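Local atomic coordinates of small ribosomal subunit biogenesis GTPase RsgA (PDB entry 1U0L), a protein that probably assists late maturation of the small ribosomal subunit, as a circularly permuted GTPase that slowly hydrolyses GTP and carries one zinc ion. Residues A[47-52]-A[68-73]; A[9-14]-A[55-60]; A[85-90]-A[168-173]. One frame throughout, in Å; residues are numbered along the deposited sequence.

Contact 1: A[47-52]-A[68-73]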
ATOM      1  N   LEU A  47      -5.056  24.440  -0.834  1.00 67.61           N
ATOM      2  CA  LEU A  47      -4.781  23.359   0.099  1.00 59.25           C
ATOM      3  C   LEU A  47      -5.911  22.330   0.089  1.00 52.13           C
ATOM      4  O   LEU A  47      -6.849  22.424   0.884  1.00 51.51           O
ATOM      5  CB  LEU A  47      -4.580  23.914   1.515  1.00 95.87           C
ATOM      6  CG  LEU A  47      -4.180  22.892   2.590  1.00 97.26           C
ATOM      7  CD1 LEU A  47      -3.047  22.001   2.077  1.00 97.69           C
ATOM      8  CD2 LEU A  47      -3.761  23.622   3.864  1.00 97.35           C
ATOM      9  N   LYS A  48      -5.803  21.350  -0.811  1.00 66.61           N
ATOM     10  CA  LYS A  48      -6.804  20.287  -0.964  1.00 58.64           C
ATOM     11  C   LYS A  48      -6.822  19.326   0.221  1.00 52.97           C
ATOM     12  O   LYS A  48      -5.791  19.092   0.847  1.00 53.23           O
ATOM     13  CB  LYS A  48      -6.532  19.486  -2.242  1.00 52.73           C
ATOM     14  CG  LYS A  48      -6.615  20.282  -3.537  1.00 49.81           C
ATOM     15  CD  LYS A  48      -8.006  20.830  -3.772  1.00 47.34           C
ATOM     16  CE  LYS A  48      -8.093  21.512  -5.124  1.00 47.66           C
ATOM     17  NZ  LYS A  48      -7.881  20.545  -6.241  1.00 46.01           N
ATOM     18  N   ILE A  49      -7.988  18.762   0.520  1.00 46.99           N
ATOM     19  CA  ILE A  49      -8.090  17.836   1.633  1.00 41.49           C
ATOM     20  C   ILE A  49      -8.508  16.458   1.137  1.00 39.48           C
ATOM     21  O   ILE A  49      -9.283  16.339   0.185  1.00 41.25           O
ATOM     22  CB  ILE A  49      -9.092  18.342   2.680  1.00 37.53           C
ATOM     23  CG1 ILE A  49      -8.776  17.721   4.040  1.00 38.31           C
ATOM     24  CG2 ILE A  49     -10.512  17.978   2.279  1.00 34.40           C
ATOM     25  CD1 ILE A  49      -9.606  18.286   5.186  1.00 37.68           C
ATOM     26  N   TYR A  50      -7.998  15.411   1.778  1.00 31.41           N
ATOM     27  CA  TYR A  50      -8.302  14.049   1.357  1.00 26.21           C
ATOM     28  C   TYR A  50      -8.596  13.107   2.520  1.00 24.51           C
ATOM     29  O   TYR A  50      -8.451  13.463   3.681  1.00 22.12           O
ATOM     30  CB  TYR A  50      -7.122  13.493   0.550  1.00 29.84           C
ATOM     31  CG  TYR A  50      -6.808  14.276  -0.708  1.00 28.55           C
ATOM     32  CD1 TYR A  50      -5.672  15.084  -0.791  1.00 28.58           C
ATOM     33  CD2 TYR A  50      -7.665  14.231  -1.808  1.00 27.72           C
ATOM     34  CE1 TYR A  50      -5.401  15.831  -1.942  1.00 29.74           C
ATOM     35  CE2 TYR A  50      -7.410  14.969  -2.958  1.00 28.10           C
ATOM     36  CZ  TYR A  50      -6.281  15.769  -3.026  1.00 30.40           C
ATOM     37  OH  TYR A  50      -6.046  16.508  -4.176  1.00 31.06           O
ATOM     38  N   VAL A  51      -9.026  11.894   2.192  1.00 26.28           N
ATOM     39  CA  VAL A  51      -9.300  10.898   3.214  1.00 24.21           C
ATOM     40  C   VAL A  51      -7.930  10.507   3.788  1.00 23.22           C
ATOM     41  O   VAL A  51      -6.961  10.276   3.047  1.00 20.33           O
ATOM     42  CB  VAL A  51      -9.968   9.649   2.601  1.00 40.69           C
ATOM     43  CG1 VAL A  51     -10.488   8.742   3.695  1.00 40.32           C
ATOM     44  CG2 VAL A  51     -11.081  10.061   1.663  1.00 40.56           C
ATOM     45  N   GLY A  52      -7.843  10.435   5.107  1.00 29.72           N
ATOM     46  CA  GLY A  52      -6.580  10.073   5.718  1.00 31.91           C
ATOM     47  C   GLY A  52      -5.801  11.298   6.154  1.00 33.02           C
ATOM     48  O   GLY A  52      -4.734  11.182   6.769  1.00 32.61           O
ATOM     49  N   GLU A  68     -10.690  24.020  10.555  1.00 65.83           N
ATOM     50  CA  GLU A  68      -9.847  25.206  10.613  1.00 64.58           C
ATOM     51  C   GLU A  68      -8.539  25.051   9.863  1.00 62.82           C
ATOM     52  O   GLU A  68      -8.058  26.005   9.262  1.00 62.81           O
ATOM     53  CB  GLU A  68      -9.563  25.586  12.071  1.00 83.47           C
ATOM     54  CG  GLU A  68     -10.806  26.013  12.862  1.00 84.64           C
ATOM     55  CD  GLU A  68     -11.431  27.301  12.340  1.00 85.43           C
ATOM     56  OE1 GLU A  68     -12.514  27.678  12.832  1.00 84.39           O
ATOM     57  OE2 GLU A  68     -10.839  27.940  11.443  1.00 87.24           O
ATOM     58  N   ASN A  69      -7.960  23.856   9.892  1.00 75.23           N
ATOM     59  CA  ASN A  69      -6.705  23.639   9.186  1.00 72.85           C
ATOM     60  C   ASN A  69      -6.409  22.168   8.910  1.00 70.80           C
ATOM     61  O   ASN A  69      -6.876  21.276   9.624  1.00 70.75           O
ATOM     62  CB  ASN A  69      -5.556  24.275   9.972  1.00 62.13           C
ATOM     63  CG  ASN A  69      -4.229  24.185   9.248  1.00 63.05           C
ATOM     64  OD1 ASN A  69      -4.107  24.594   8.089  1.00 62.96           O
ATOM     65  ND2 ASN A  69      -3.222  23.652   9.927  1.00 63.60           N
ATOM     66  N   VAL A  70      -5.632  21.934   7.854  1.00 41.43           N
ATOM     67  CA  VAL A  70      -5.228  20.597   7.434  1.00 37.10           C
ATOM     68  C   VAL A  70      -3.722  20.428   7.616  1.00 34.06           C
ATOM     69  O   VAL A  70      -2.947  21.137   6.983  1.00 31.71           O
ATOM     70  CB  VAL A  70      -5.548  20.379   5.953  1.00 47.39           C
ATOM     71  CG1 VAL A  70      -5.120  18.990   5.531  1.00 46.85           C
ATOM     72  CG2 VAL A  70      -7.023  20.591   5.708  1.00 47.81           C
ATOM     73  N   LEU A  71      -3.317  19.488   8.468  1.00 44.74           N
ATOM     74  CA  LEU A  71      -1.897  19.227   8.724  1.00 45.46           C
ATOM     75  C   LEU A  71      -1.166  18.771   7.469  1.00 44.82           C
ATOM     76  O   LEU A  71      -1.796  18.433   6.471  1.00 46.07           O
ATOM     77  CB  LEU A  71      -1.725  18.147   9.793  1.00 51.42           C
ATOM     78  CG  LEU A  71      -1.911  18.470  11.275  1.00 52.13           C
ATOM     79  CD1 LEU A  71      -3.281  19.091  11.525  1.00 52.14           C
ATOM     80  CD2 LEU A  71      -1.740  17.175  12.067  1.00 52.00           C
ATOM     81  N   HIS A  72       0.165  18.753   7.529  1.00 53.77           N
ATOM     82  CA  HIS A  72       0.975  18.323   6.390  1.00 52.91           C
ATOM     83  C   HIS A  72       0.982  16.800   6.287  1.00 50.36           C
ATOM     84  O   HIS A  72       1.128  16.096   7.285  1.00 51.03           O
ATOM     85  CB  HIS A  72       2.411  18.849   6.507  1.00 54.68           C
ATOM     86  CG  HIS A  72       2.513  20.346   6.500  1.00 57.45           C
ATOM     87  ND1 HIS A  72       2.270  21.118   7.617  1.00 57.45           N
ATOM     88  CD2 HIS A  72       2.838  21.212   5.509  1.00 57.31           C
ATOM     89  CE1 HIS A  72       2.443  22.394   7.315  1.00 57.24           C
ATOM     90  NE2 HIS A  72       2.788  22.478   6.043  1.00 57.92           N
ATOM     91  N   ARG A  73       0.822  16.296   5.071  1.00 38.23           N
ATOM     92  CA  ARG A  73       0.786  14.861   4.839  1.00 35.42           C
ATOM     93  C   ARG A  73       2.159  14.257   4.540  1.00 34.25           C
ATOM     94  O   ARG A  73       3.020  14.914   3.953  1.00 33.24           O
ATOM     95  CB  ARG A  73      -0.176  14.567   3.688  1.00 34.42           C
ATOM     96  CG  ARG A  73       0.153  15.333   2.438  1.00 33.77           C
ATOM     97  CD  ARG A  73      -0.654  14.859   1.240  1.00 35.63           C
ATOM     98  NE  ARG A  73      -1.618  15.853   0.771  1.00 34.66           N
ATOM     99  CZ  ARG A  73      -2.768  16.104   1.380  1.00 34.62           C
ATOM    100  NH1 ARG A  73      -3.079  15.425   2.473  1.00 31.78           N
ATOM    101  NH2 ARG A  73      -3.595  17.028   0.905  1.00 33.12           N
TER
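In the N-terminal OB-fold domain, the loop 47-52 lies against the end of strand 65-70 and the residues that follow it, with Ile49 and Leu47 against Val70 and the backbone of Lys48 reached by Arg73. Val70 is the buried member. Its CG2 meets CD1 of Ile49 at 3.5 Å, the two side chains slanting across each other, and CG1 of Val70 lies near CG1 of Ile49. CD2 of Leu47 comes to 4.1 Å from the carbonyl O of Val70. Val15, Phe18 and Val55 continue the apolar patch beyond Ile49 and Val70.

The other half of the contact is polar. Arg73 leads its chain back to the loop, bent at chi3, and NH2 gives a weak hydrogen bond to Lys48 O at 3.0 Å, the oxygen lying at the guanidinium edge. The same NH2 stands 3.3 Å from CD1 of Tyr50, at the rim of the ring; seen from the arginine, that ring edge approaches over one face of the guanidinium, the two planes 59° apart. The stronger partner of Arg73 is Asp53, which forms a salt bridge with NH1 and also accepts the backbone N-H of Tyr50. Just before Val70, Glu68 and Asn69 share Glu56 as their partner on strand 54-58, which makes a classic beta bulge in the OB-fold sheet.

Contact 2: A[9-14]-A[55-60]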
ATOM      1  N   LEU A   9     -13.529  24.606  20.929  1.00109.35           N
ATOM      2  CA  LEU A   9     -12.107  24.989  20.686  1.00109.66           C
ATOM      3  C   LEU A   9     -11.375  23.970  19.807  1.00108.98           C
ATOM      4  O   LEU A   9     -11.813  22.827  19.663  1.00108.54           O
ATOM      5  CB  LEU A   9     -11.369  25.133  22.023  1.00 77.74           C
ATOM      6  CG  LEU A   9      -9.864  25.411  21.932  1.00 78.20           C
ATOM      7  CD1 LEU A   9      -9.625  26.787  21.319  1.00 77.06           C
ATOM      8  CD2 LEU A   9      -9.245  25.317  23.314  1.00 77.60           C
ATOM      9  N   ARG A  10     -10.257  24.403  19.227  1.00101.66           N
ATOM     10  CA  ARG A  10      -9.420  23.575  18.361  1.00100.79           C
ATOM     11  C   ARG A  10      -9.271  22.123  18.824  1.00 99.56           C
ATOM     12  O   ARG A  10      -8.797  21.856  19.930  1.00 99.82           O
ATOM     13  CB  ARG A  10      -8.023  24.196  18.247  1.00113.22           C
ATOM     14  CG  ARG A  10      -7.904  25.384  17.305  1.00114.22           C
ATOM     15  CD  ARG A  10      -7.670  24.920  15.877  1.00115.08           C
ATOM     16  NE  ARG A  10      -7.246  26.005  14.994  1.00115.15           N
ATOM     17  CZ  ARG A  10      -8.000  27.053  14.678  1.00115.13           C
ATOM     18  NH1 ARG A  10      -9.226  27.168  15.174  1.00115.08           N
ATOM     19  NH2 ARG A  10      -7.531  27.988  13.860  1.00114.44           N
ATOM     20  N   ARG A  11      -9.678  21.192  17.964  1.00133.16           N
ATOM     21  CA  ARG A  11      -9.564  19.762  18.246  1.00130.53           C
ATOM     22  C   ARG A  11      -8.978  19.059  17.029  1.00126.64           C
ATOM     23  O   ARG A  11      -9.295  19.402  15.892  1.00126.24           O
ATOM     24  CB  ARG A  11     -10.927  19.142  18.577  1.00106.81           C
ATOM     25  CG  ARG A  11     -11.491  19.541  19.927  1.00109.64           C
ATOM     26  CD  ARG A  11     -12.544  18.542  20.396  1.00111.84           C
ATOM     27  NE  ARG A  11     -12.105  17.772  21.562  1.00114.88           N
ATOM     28  CZ  ARG A  11     -11.075  16.927  21.574  1.00116.00           C
ATOM     29  NH1 ARG A  11     -10.358  16.725  20.477  1.00116.55           N
ATOM     30  NH2 ARG A  11     -10.758  16.285  22.691  1.00116.93           N
ATOM     31  N   ARG A  12      -8.121  18.076  17.276  1.00 72.27           N
ATOM     32  CA  ARG A  12      -7.482  17.329  16.204  1.00 67.75           C
ATOM     33  C   ARG A  12      -8.314  16.118  15.801  1.00 63.60           C
ATOM     34  O   ARG A  12      -8.925  15.458  16.644  1.00 62.57           O
ATOM     35  CB  ARG A  12      -6.089  16.876  16.641  1.00 81.86           C
ATOM     36  CG  ARG A  12      -5.243  18.001  17.194  1.00 84.45           C
ATOM     37  CD  ARG A  12      -3.892  17.509  17.685  1.00 87.47           C
ATOM     38  NE  ARG A  12      -2.943  17.271  16.599  1.00 90.17           N
ATOM     39  CZ  ARG A  12      -2.532  18.202  15.739  1.00 91.22           C
ATOM     40  NH1 ARG A  12      -2.987  19.447  15.823  1.00 91.10           N
ATOM     41  NH2 ARG A  12      -1.646  17.891  14.805  1.00 91.90           N
ATOM     42  N   GLY A  13      -8.331  15.837  14.499  1.00 67.17           N
ATOM     43  CA  GLY A  13      -9.076  14.705  13.981  1.00 61.08           C
ATOM     44  C   GLY A  13      -8.481  14.154  12.696  1.00 56.18           C
ATOM     45  O   GLY A  13      -7.618  14.785  12.081  1.00 55.32           O
ATOM     46  N   ILE A  14      -8.935  12.967  12.301  1.00 49.20           N
ATOM     47  CA  ILE A  14      -8.473  12.327  11.069  1.00 45.18           C
ATOM     48  C   ILE A  14      -9.665  12.249  10.126  1.00 39.67           C
ATOM     49  O   ILE A  14     -10.734  11.796  10.528  1.00 39.06           O
ATOM     50  CB  ILE A  14      -7.970  10.871  11.302  1.00 85.26           C
ATOM     51  CG1 ILE A  14      -6.878  10.837  12.378  1.00 89.37           C
ATOM     52  CG2 ILE A  14      -7.394  10.307  10.011  1.00 85.60           C
ATOM     53  CD1 ILE A  14      -7.385  10.982  13.797  1.00 95.19           C
ATOM     54  N   VAL A  55      -6.548  16.629  10.574  1.00 26.23           N
ATOM     55  CA  VAL A  55      -7.016  18.016  10.643  1.00 27.57           C
ATOM     56  C   VAL A  55      -7.422  18.501  12.030  1.00 31.18           C
ATOM     57  O   VAL A  55      -7.672  17.702  12.938  1.00 29.43           O
ATOM     58  CB  VAL A  55      -8.220  18.259   9.696  1.00 18.79           C
ATOM     59  CG1 VAL A  55      -7.795  18.032   8.240  1.00 17.39           C
ATOM     60  CG2 VAL A  55      -9.385  17.360  10.085  1.00 13.52           C
ATOM     61  N   GLU A  56      -7.468  19.824  12.180  1.00 48.30           N
ATOM     62  CA  GLU A  56      -7.882  20.458  13.429  1.00 53.95           C
ATOM     63  C   GLU A  56      -9.098  21.313  13.090  1.00 56.14           C
ATOM     64  O   GLU A  56      -9.058  22.117  12.155  1.00 55.87           O
ATOM     65  CB  GLU A  56      -6.742  21.293  14.016  1.00 78.88           C
ATOM     66  CG  GLU A  56      -5.949  22.103  13.012  1.00 84.57           C
ATOM     67  CD  GLU A  56      -4.765  22.798  13.660  1.00 88.09           C
ATOM     68  OE1 GLU A  56      -4.980  23.578  14.614  1.00 89.46           O
ATOM     69  OE2 GLU A  56      -3.621  22.564  13.220  1.00 89.24           O
ATOM     70  N   TYR A  57     -10.178  21.120  13.843  1.00 52.82           N
ATOM     71  CA  TYR A  57     -11.436  21.817  13.592  1.00 58.57           C
ATOM     72  C   TYR A  57     -12.083  22.423  14.844  1.00 64.55           C
ATOM     73  O   TYR A  57     -11.600  22.231  15.961  1.00 64.89           O
ATOM     74  CB  TYR A  57     -12.417  20.826  12.966  1.00 55.99           C
ATOM     75  CG  TYR A  57     -12.815  19.707  13.913  1.00 53.14           C
ATOM     76  CD1 TYR A  57     -14.110  19.626  14.423  1.00 51.31           C
ATOM     77  CD2 TYR A  57     -11.886  18.748  14.319  1.00 50.87           C
ATOM     78  CE1 TYR A  57     -14.472  18.620  15.313  1.00 50.68           C
ATOM     79  CE2 TYR A  57     -12.237  17.740  15.210  1.00 50.50           C
ATOM     80  CZ  TYR A  57     -13.534  17.679  15.706  1.00 51.09           C
ATOM     81  OH  TYR A  57     -13.883  16.678  16.595  1.00 51.66           O
ATOM     82  N   THR A  58     -13.187  23.147  14.638  1.00 80.52           N
ATOM     83  CA  THR A  58     -13.939  23.776  15.726  1.00 86.98           C
ATOM     84  C   THR A  58     -15.204  22.956  15.975  1.00 92.86           C
ATOM     85  O   THR A  58     -16.054  22.826  15.097  1.00 92.65           O
ATOM     86  CB  THR A  58     -14.351  25.215  15.376  1.00 74.37           C
ATOM     87  OG1 THR A  58     -13.178  26.008  15.147  1.00 73.28           O
ATOM     88  CG2 THR A  58     -15.165  25.823  16.511  1.00 74.31           C
ATOM     89  N   PRO A  59     -15.343  22.398  17.184  1.00 98.80           N
ATOM     90  CA  PRO A  59     -16.490  21.573  17.578  1.00104.67           C
ATOM     91  C   PRO A  59     -17.802  22.280  17.905  1.00109.70           C
ATOM     92  O   PRO A  59     -18.302  22.138  19.021  1.00111.49           O
ATOM     93  CB  PRO A  59     -15.967  20.806  18.797  1.00109.74           C
ATOM     94  CG  PRO A  59     -14.460  20.901  18.679  1.00108.52           C
ATOM     95  CD  PRO A  59     -14.274  22.299  18.189  1.00106.23           C
ATOM     96  N   ASP A  60     -18.372  23.031  16.966  1.00 90.66           N
ATOM     97  CA  ASP A  60     -19.645  23.689  17.254  1.00 95.40           C
ATOM     98  C   ASP A  60     -20.723  22.606  17.312  1.00 97.46           C
ATOM     99  O   ASP A  60     -21.608  22.543  16.455  1.00 97.90           O
ATOM    100  CB  ASP A  60     -19.993  24.738  16.185  1.00118.53           C
ATOM    101  CG  ASP A  60     -20.168  24.141  14.801  1.00120.08           C
ATOM    102  OD1 ASP A  60     -19.156  23.734  14.196  1.00121.60           O
ATOM    103  OD2 ASP A  60     -21.319  24.078  14.315  1.00120.20           O
TER
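Arg11, Glu56 and Arg10 bury the most surface where strand 11-19 runs antiparallel to strand 54-58. Arg11 and Tyr57 form a hydrogen-bonded pair: Arg11 N donates to Tyr57 O at 3.0 Å and Tyr57 N to Arg11 O at 2.8 Å. The aliphatic part of Arg11 crosses Pro59 at about a right angle, with CD 3.5 Å from Pro59 CG, while CB lies 3.9 Å from CE2 of the Tyr57 ring. Beyond this the chain bends at chi3 and carries the guanidinium off to salt bridges with Asp27 and Glu29. A second hydrogen-bonded pair, Gly13 with Val55, follows along the strand.

Glu56 projects on the other face, with Arg12 as its non-hydrogen-bonded partner. Its chi1 of 41° sets CG between the backbone N and the carbonyl carbon, and the chain then extends to place OE1 3.3 Å from NE of Arg10 in a salt bridge. OE1 lies in the guanidinium plane, at its edge, and the carboxylate is turned 81° to it. The other oxygen, OE2, lies 4.1 Å from NH1 of Arg12, beyond salt-bridge range, and accepts a weak hydrogen bond from Asn69. The pairing joins the first and fourth strands of the chain and closes the five-stranded sheet on itself, as in an OB-fold barrel; with two arginines near one carboxylate the negative charge of Glu56 is probably stabilised.

Contact 3: A[85-90]-A[168-173]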
ATOM      1  N   VAL A  85      -0.685   7.189   4.402  1.00 27.21           N
ATOM      2  CA  VAL A  85      -0.780   5.747   4.444  1.00 27.60           C
ATOM      3  C   VAL A  85       0.577   5.205   4.880  1.00 27.60           C
ATOM      4  O   VAL A  85       1.604   5.630   4.354  1.00 27.58           O
ATOM      5  CB  VAL A  85      -1.125   5.177   3.060  1.00 32.04           C
ATOM      6  CG1 VAL A  85      -1.365   3.685   3.172  1.00 32.30           C
ATOM      7  CG2 VAL A  85      -2.339   5.894   2.487  1.00 30.23           C
ATOM      8  N   ASP A  86       0.575   4.282   5.844  1.00 23.78           N
ATOM      9  CA  ASP A  86       1.809   3.678   6.347  1.00 25.78           C
ATOM     10  C   ASP A  86       2.072   2.353   5.659  1.00 27.80           C
ATOM     11  O   ASP A  86       3.164   2.115   5.161  1.00 28.81           O
ATOM     12  CB  ASP A  86       1.736   3.381   7.844  1.00 40.44           C
ATOM     13  CG  ASP A  86       1.064   4.469   8.631  1.00 45.90           C
ATOM     14  OD1 ASP A  86       1.387   5.650   8.392  1.00 51.62           O
ATOM     15  OD2 ASP A  86       0.222   4.141   9.497  1.00 45.35           O
ATOM     16  N   GLN A  87       1.066   1.481   5.645  1.00 37.60           N
ATOM     17  CA  GLN A  87       1.226   0.157   5.058  1.00 35.79           C
ATOM     18  C   GLN A  87       0.434  -0.234   3.841  1.00 34.99           C
ATOM     19  O   GLN A  87      -0.662   0.261   3.569  1.00 33.74           O
ATOM     20  CB  GLN A  87       0.956  -0.933   6.089  1.00 33.76           C
ATOM     21  CG  GLN A  87       2.073  -1.192   7.035  1.00 34.52           C
ATOM     22  CD  GLN A  87       1.761  -2.334   7.962  1.00 34.95           C
ATOM     23  OE1 GLN A  87       0.659  -2.422   8.501  1.00 35.46           O
ATOM     24  NE2 GLN A  87       2.734  -3.213   8.165  1.00 36.35           N
ATOM     25  N   VAL A  88       1.030  -1.190   3.144  1.00 30.64           N
ATOM     26  CA  VAL A  88       0.481  -1.802   1.962  1.00 30.46           C
ATOM     27  C   VAL A  88       0.434  -3.264   2.336  1.00 30.10           C
ATOM     28  O   VAL A  88       1.467  -3.853   2.674  1.00 29.16           O
ATOM     29  CB  VAL A  88       1.411  -1.668   0.782  1.00 46.30           C
ATOM     30  CG1 VAL A  88       0.888  -2.505  -0.368  1.00 48.15           C
ATOM     31  CG2 VAL A  88       1.531  -0.213   0.390  1.00 49.56           C
ATOM     32  N   ILE A  89      -0.762  -3.841   2.335  1.00 38.31           N
ATOM     33  CA  ILE A  89      -0.897  -5.260   2.638  1.00 33.44           C
ATOM     34  C   ILE A  89      -1.026  -5.859   1.264  1.00 31.96           C
ATOM     35  O   ILE A  89      -2.039  -5.670   0.585  1.00 32.45           O
ATOM     36  CB  ILE A  89      -2.148  -5.555   3.424  1.00 28.93           C
ATOM     37  CG1 ILE A  89      -2.145  -4.754   4.728  1.00 30.52           C
ATOM     38  CG2 ILE A  89      -2.224  -7.041   3.691  1.00 27.79           C
ATOM     39  CD1 ILE A  89      -1.039  -5.145   5.712  1.00 34.46           C
ATOM     40  N   LEU A  90       0.025  -6.547   0.841  1.00 21.33           N
ATOM     41  CA  LEU A  90       0.054  -7.139  -0.484  1.00 20.67           C
ATOM     42  C   LEU A  90      -0.431  -8.576  -0.440  1.00 20.55           C
ATOM     43  O   LEU A  90       0.302  -9.478  -0.036  1.00 18.67           O
ATOM     44  CB  LEU A  90       1.475  -7.072  -1.051  1.00 14.68           C
ATOM     45  CG  LEU A  90       1.580  -6.700  -2.532  1.00 14.39           C
ATOM     46  CD1 LEU A  90       3.024  -6.937  -3.073  1.00 11.23           C
ATOM     47  CD2 LEU A  90       0.570  -7.529  -3.291  1.00 10.05           C
ATOM     48  N   LYS A 168      -2.401  -3.206  13.518  1.00 34.92           N
ATOM     49  CA  LYS A 168      -2.551  -2.406  14.728  1.00 37.84           C
ATOM     50  C   LYS A 168      -2.001  -0.998  14.590  1.00 37.58           C
ATOM     51  O   LYS A 168      -0.869  -0.808  14.139  1.00 35.40           O
ATOM     52  CB  LYS A 168      -1.841  -3.071  15.906  1.00 81.33           C
ATOM     53  CG  LYS A 168      -2.666  -4.065  16.686  1.00 85.35           C
ATOM     54  CD  LYS A 168      -1.819  -4.705  17.770  1.00 89.05           C
ATOM     55  CE  LYS A 168      -2.664  -5.533  18.721  1.00 91.74           C
ATOM     56  NZ  LYS A 168      -3.432  -6.590  18.008  1.00 93.77           N
ATOM     57  N   GLY A 169      -2.822  -0.028  14.991  1.00 57.19           N
ATOM     58  CA  GLY A 169      -2.442   1.370  14.977  1.00 55.74           C
ATOM     59  C   GLY A 169      -2.356   2.071  13.647  1.00 54.72           C
ATOM     60  O   GLY A 169      -2.958   3.124  13.455  1.00 57.74           O
ATOM     61  N   LYS A 170      -1.611   1.482  12.725  1.00 34.35           N
ATOM     62  CA  LYS A 170      -1.392   2.056  11.400  1.00 31.27           C
ATOM     63  C   LYS A 170      -2.615   2.235  10.504  1.00 29.09           C
ATOM     64  O   LYS A 170      -3.698   1.732  10.795  1.00 29.56           O
ATOM     65  CB  LYS A 170      -0.355   1.205  10.672  1.00 31.66           C
ATOM     66  CG  LYS A 170       0.887   0.967  11.501  1.00 35.55           C
ATOM     67  CD  LYS A 170       1.730  -0.132  10.914  1.00 38.71           C
ATOM     68  CE  LYS A 170       2.907  -0.467  11.822  1.00 41.09           C
ATOM     69  NZ  LYS A 170       3.605  -1.719  11.377  1.00 44.72           N
ATOM     70  N   ILE A 171      -2.428   2.992   9.427  1.00 27.96           N
ATOM     71  CA  ILE A 171      -3.466   3.200   8.425  1.00 27.02           C
ATOM     72  C   ILE A 171      -2.978   2.299   7.293  1.00 27.24           C
ATOM     73  O   ILE A 171      -1.888   2.518   6.758  1.00 26.02           O
ATOM     74  CB  ILE A 171      -3.508   4.666   7.920  1.00 32.15           C
ATOM     75  CG1 ILE A 171      -4.028   5.584   9.028  1.00 31.99           C
ATOM     76  CG2 ILE A 171      -4.398   4.770   6.674  1.00 32.18           C
ATOM     77  CD1 ILE A 171      -4.338   6.992   8.558  1.00 28.76           C
ATOM     78  N   SER A 172      -3.750   1.277   6.935  1.00 27.72           N
ATOM     79  CA  SER A 172      -3.296   0.370   5.889  1.00 28.01           C
ATOM     80  C   SER A 172      -4.121   0.278   4.611  1.00 27.42           C
ATOM     81  O   SER A 172      -5.329   0.504   4.614  1.00 27.09           O
ATOM     82  CB  SER A 172      -3.123  -1.037   6.467  1.00 33.18           C
ATOM     83  OG  SER A 172      -1.940  -1.128   7.243  1.00 36.47           O
ATOM     84  N   THR A 173      -3.447  -0.050   3.511  1.00 31.72           N
ATOM     85  CA  THR A 173      -4.132  -0.224   2.235  1.00 31.69           C
ATOM     86  C   THR A 173      -3.882  -1.625   1.668  1.00 30.63           C
ATOM     87  O   THR A 173      -2.746  -2.087   1.562  1.00 29.85           O
ATOM     88  CB  THR A 173      -3.706   0.819   1.192  1.00 26.83           C
ATOM     89  OG1 THR A 173      -4.545   0.689   0.039  1.00 27.26           O
ATOM     90  CG2 THR A 173      -2.256   0.614   0.781  1.00 24.72           C
TER
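The carbonyl O of Ile171 takes two backbone N-H groups from the facing segment: Asp86 N at 3.2 Å, in the carbonyl plane, and Gln87 N at 3.3 Å, a weak bond. Asp86 CG stands anti to the carbonyl carbon (chi1 -41°), and OD2 accepts the N-H of Ile171 at 2.9 Å, the donor standing above the carboxylate plane. OD1 forms a salt bridge with Lys74. An alanine here would probably leave Ile171 N without this acceptor and take from Lys74 the carboxylate it pairs with, so that the start of strand 171-175 is less firmly pinned.

The strands pair in parallel, Thr173 N donating to Gln87 O and Ile89 N to Thr173 O, each at 2.8 Å. Strands 87-92 and 171-175 are central neighbours in the sheet of the P-loop GTPase domain. Strand 171-175 runs into the P-loop, residues 176-184 with the first turn of helix 182-189, thought to bind GTP; in an unpermuted GTPase that strand would come first, but here the circular permutation puts it after strand 87-92. The side chain of Ile89 lies about 7 Å from that of Lys182, a P-loop residue inferred to bind GTP.

On one face, CG2 of Thr173 sits between backbone N and carbonyl carbon and touches CG2 of Val88 at 3.9 Å, the two side chains side by side. Before the strand, Val85 crosses Thr173 at about a right angle, CG1 to CG2 4.0 Å, beside Leu77. On the other face, OG of Ser172 lies against CB of Gln87. Leu167 of helix 160-167 covers Ser172 and Ile89.

From the N terminus, residues 9-14 wait some forty residues for their partner: contact 2 closes that loop when strand 54-58 returns beside the first strand. Contact 1 opens inside it at 47-52 and closes only at 68-73, so the two cross along the chain. It ties the loop before strand 54-58 to the segment leading out of strand 65-70 toward the GTPase domain. Contacts 1 and 2 touch in space, Thr58 and Glu68 probably sharing a hydrogen bond, because strands 54-58 and 65-70 are neighbours in the OB-fold sheet. Contact 3 follows in series, closing a longer, helix-rich excursion within the GTPase domain. It touches neither, though its nearest atoms come within about 5 Å of both.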